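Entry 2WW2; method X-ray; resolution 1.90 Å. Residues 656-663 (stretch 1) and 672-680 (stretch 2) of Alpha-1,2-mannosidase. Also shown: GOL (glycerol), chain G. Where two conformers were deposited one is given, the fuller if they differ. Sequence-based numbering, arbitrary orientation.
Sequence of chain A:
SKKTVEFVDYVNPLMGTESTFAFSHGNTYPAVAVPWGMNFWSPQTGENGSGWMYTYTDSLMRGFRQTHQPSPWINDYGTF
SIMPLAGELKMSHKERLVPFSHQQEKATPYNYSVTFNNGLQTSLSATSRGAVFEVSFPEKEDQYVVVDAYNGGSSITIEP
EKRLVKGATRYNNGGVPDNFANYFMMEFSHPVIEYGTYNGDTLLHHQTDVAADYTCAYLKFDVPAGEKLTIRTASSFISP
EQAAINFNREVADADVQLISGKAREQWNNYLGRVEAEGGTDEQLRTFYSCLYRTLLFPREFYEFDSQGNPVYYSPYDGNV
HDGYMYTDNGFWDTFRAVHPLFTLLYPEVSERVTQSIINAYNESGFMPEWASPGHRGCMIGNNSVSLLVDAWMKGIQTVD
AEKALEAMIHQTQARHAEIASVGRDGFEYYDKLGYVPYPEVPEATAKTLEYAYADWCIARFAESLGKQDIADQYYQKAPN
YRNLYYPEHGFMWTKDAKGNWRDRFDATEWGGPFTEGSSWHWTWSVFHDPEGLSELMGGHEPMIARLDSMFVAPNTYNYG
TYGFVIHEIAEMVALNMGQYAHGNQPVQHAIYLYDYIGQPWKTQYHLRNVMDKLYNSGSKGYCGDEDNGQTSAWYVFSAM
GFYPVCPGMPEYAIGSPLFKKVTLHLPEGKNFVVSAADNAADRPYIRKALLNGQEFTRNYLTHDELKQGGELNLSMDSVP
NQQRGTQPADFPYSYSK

Stretch 1 656-663: SPLFKKVT
Stretch 2 (672-680) FVVSAADNA

Residues 656-663 and 672-680 of the alpha-1,2-mannosidase form an antiparallel strand pair, with the loop leading into the first strand and the turn following the second. The strand segments beginning at Lys661 and running in through Phe672 to Val674 are antiparallel, at 172° between their N-to-C directions and 4.8 Å apart at closest approach, with extended backbones (Val662 phi/psi -128/142, Val674 -103/107). Lys661 faces Ser675 and Thr663 faces Val673 as non-hydrogen-bonded pairs, CA-CA 4.5 Å; between them Val662 and Val674, CA-CA 5.4 Å, exchange both hydrogen bonds, Val662 N to Val674 O at 3.1 Å and Val674 N to Val662 O at 2.9 Å. Ala676 N to Lys660 O, 2.8 Å, extends the ladder.

On the face bearing Val662 (chi1 m) and Val674 (t), Val662 CG2 packs 3.7 Å from Val674 CB. Pro657, C-gamma endo, continues this apolar surface: its CB lies 4.2 Å from Val674 CG1 and its CG 3.9 Å from Ala676 CB, so the ring bridges two side chains. On the Lys661 face, the all-t Lys661 chain runs out alongside Val673 (t), and its CE touches Val673 CG1 at 3.7 Å, while Thr663 (m) places OG1 3.7 Å from Val673 CG2; the two valine methyls thus meet different neighbours across the strands.

Beyond the strands, a type I turn from Ala676 to Asn679, closed by Asn679 N to Ala676 O at 2.9 Å, brings Asn679 (t, chi2 -8°) back toward 657-659. Its ND2 fills the hollow of that bend, donating to Pro657 O at 2.9 Å and Phe659 O at 3.1 Å. Lys660 (m, t, t, m) starts sideways, but its end reaches the turn: NZ donates to Asn679 O at 2.8 Å and weakly to Ala677 O at 3.4 Å. One water donates to Phe659 O at 2.8 Å and Val674 O at 3.0 Å, linking loop to strand. Glycerol O1 donates to Leu658 O at 2.7 Å.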

# COMPACT_ATOMS: atom_id res chain seq x y z
N SER A 656 -0.92 -29.14 10.92
CA SER A 656 -1.92 -29.94 10.24
C SER A 656 -1.23 -30.50 9.01
O SER A 656 -0.63 -29.73 8.25
CB SER A 656 -3.11 -29.05 9.84
OG SER A 656 -4.00 -29.75 9.01
N PRO A 657 -1.25 -31.84 8.84
CA PRO A 657 -0.50 -32.51 7.78
C PRO A 657 -1.14 -32.22 6.43
O PRO A 657 -2.36 -31.98 6.34
CB PRO A 657 -0.67 -33.99 8.11
CG PRO A 657 -2.02 -34.06 8.80
CD PRO A 657 -2.09 -32.77 9.60
N LEU A 658 -0.33 -32.29 5.38
CA LEU A 658 -0.81 -32.05 4.02
C LEU A 658 -1.34 -33.32 3.34
O LEU A 658 -2.24 -33.25 2.49
CB LEU A 658 0.32 -31.45 3.17
CG LEU A 658 -0.08 -30.97 1.78
CD1 LEU A 658 -1.00 -29.73 1.89
CD2 LEU A 658 1.19 -30.67 0.96
N PHE A 659 -0.79 -34.48 3.69
CA PHE A 659 -1.11 -35.72 2.97
C PHE A 659 -2.05 -36.62 3.77
O PHE A 659 -2.24 -36.40 4.97
CB PHE A 659 0.17 -36.49 2.64
CG PHE A 659 1.12 -35.73 1.72
CD1 PHE A 659 0.92 -35.73 0.34
CD2 PHE A 659 2.18 -34.98 2.24
CE1 PHE A 659 1.79 -35.02 -0.52
CE2 PHE A 659 3.06 -34.28 1.40
CZ PHE A 659 2.86 -34.30 0.01
N LYS A 660 -2.62 -37.65 3.14
CA LYS A 660 -3.41 -38.62 3.89
C LYS A 660 -2.50 -39.46 4.79
O LYS A 660 -2.95 -40.02 5.80
CB LYS A 660 -4.23 -39.52 2.94
CG LYS A 660 -5.41 -38.76 2.34
CD LYS A 660 -6.16 -39.58 1.31
CE LYS A 660 -7.25 -38.74 0.65
NZ LYS A 660 -8.25 -38.25 1.66
N LYS A 661 -1.22 -39.50 4.46
CA LYS A 661 -0.27 -40.30 5.24
C LYS A 661 1.18 -39.91 4.97
O LYS A 661 1.58 -39.72 3.81
CB LYS A 661 -0.47 -41.79 4.91
CG LYS A 661 0.23 -42.73 5.88
CD LYS A 661 0.13 -44.17 5.40
CE LYS A 661 0.46 -45.12 6.50
NZ LYS A 661 0.22 -46.54 6.07
N VAL A 662 1.97 -39.77 6.04
CA VAL A 662 3.41 -39.71 5.87
C VAL A 662 4.00 -40.73 6.82
O VAL A 662 3.50 -40.93 7.93
CB VAL A 662 4.05 -38.31 6.19
CG1 VAL A 662 3.94 -37.37 5.01
CG2 VAL A 662 3.44 -37.72 7.44
N THR A 663 5.05 -41.41 6.37
CA THR A 663 5.77 -42.37 7.18
C THR A 663 7.22 -41.94 7.25
O THR A 663 7.89 -41.76 6.23
CB THR A 663 5.70 -43.77 6.55
OG1 THR A 663 4.33 -44.17 6.44
CG2 THR A 663 6.45 -44.79 7.41
N PHE A 672 7.60 -43.87 12.22
CA PHE A 672 6.52 -43.09 12.81
C PHE A 672 5.58 -42.65 11.71
O PHE A 672 6.00 -42.02 10.73
CB PHE A 672 7.04 -41.87 13.58
CG PHE A 672 5.98 -41.23 14.44
CD1 PHE A 672 5.83 -41.60 15.76
CD2 PHE A 672 5.10 -40.30 13.90
CE1 PHE A 672 4.84 -41.04 16.55
CE2 PHE A 672 4.11 -39.73 14.69
CZ PHE A 672 3.98 -40.11 16.02
N VAL A 673 4.30 -42.97 11.87
CA VAL A 673 3.29 -42.60 10.88
C VAL A 673 2.39 -41.47 11.35
O VAL A 673 1.85 -41.52 12.46
CB VAL A 673 2.41 -43.81 10.55
CG1 VAL A 673 1.17 -43.40 9.70
CG2 VAL A 673 3.24 -44.89 9.85
N VAL A 674 2.21 -40.44 10.52
CA VAL A 674 1.15 -39.48 10.77
C VAL A 674 0.05 -39.82 9.78
O VAL A 674 0.21 -39.62 8.57
CB VAL A 674 1.58 -38.00 10.57
CG1 VAL A 674 0.38 -37.06 10.79
CG2 VAL A 674 2.73 -37.62 11.50
N SER A 675 -1.04 -40.41 10.25
CA SER A 675 -2.14 -40.71 9.32
C SER A 675 -3.32 -39.74 9.47
O SER A 675 -3.69 -39.34 10.57
CB SER A 675 -2.57 -42.17 9.41
OG SER A 675 -3.24 -42.41 10.62
N ALA A 676 -3.89 -39.36 8.33
CA ALA A 676 -4.99 -38.42 8.29
C ALA A 676 -5.90 -38.90 7.16
O ALA A 676 -5.98 -38.27 6.10
CB ALA A 676 -4.46 -36.99 8.03
N ALA A 677 -6.57 -40.02 7.41
CA ALA A 677 -7.23 -40.75 6.33
C ALA A 677 -8.29 -39.91 5.63
O ALA A 677 -8.54 -40.11 4.45
CB ALA A 677 -7.82 -42.08 6.85
N ASP A 678 -8.92 -38.98 6.35
CA ASP A 678 -9.96 -38.15 5.72
C ASP A 678 -9.51 -36.72 5.46
O ASP A 678 -10.33 -35.80 5.41
CB ASP A 678 -11.25 -38.19 6.53
CG ASP A 678 -11.77 -39.59 6.67
OD1 ASP A 678 -12.07 -40.22 5.63
OD2 ASP A 678 -11.87 -40.09 7.81
N ASN A 679 -8.21 -36.55 5.25
CA ASN A 679 -7.64 -35.24 4.91
C ASN A 679 -8.14 -34.78 3.53
O ASN A 679 -8.38 -35.61 2.64
CB ASN A 679 -6.12 -35.31 4.91
CG ASN A 679 -5.47 -33.97 5.23
OD1 ASN A 679 -6.15 -32.95 5.33
ND2 ASN A 679 -4.16 -33.98 5.40
N ALA A 680 -8.29 -33.47 3.38
CA ALA A 680 -8.76 -32.83 2.15
C ALA A 680 -8.44 -31.36 2.20
O ALA A 680 -8.21 -30.80 3.28
CB ALA A 680 -10.29 -33.03 1.99
C1 GOL G . -4.99 -32.75 1.41
O1 GOL G . -3.99 -31.86 0.92
C2 GOL G . -5.20 -33.91 0.45
O2 GOL G . -5.37 -35.16 1.09
C3 GOL G . -3.99 -34.08 -0.42
O3 GOL G . -4.41 -33.55 -1.62
O HOH W 1 -0.44 -37.21 6.96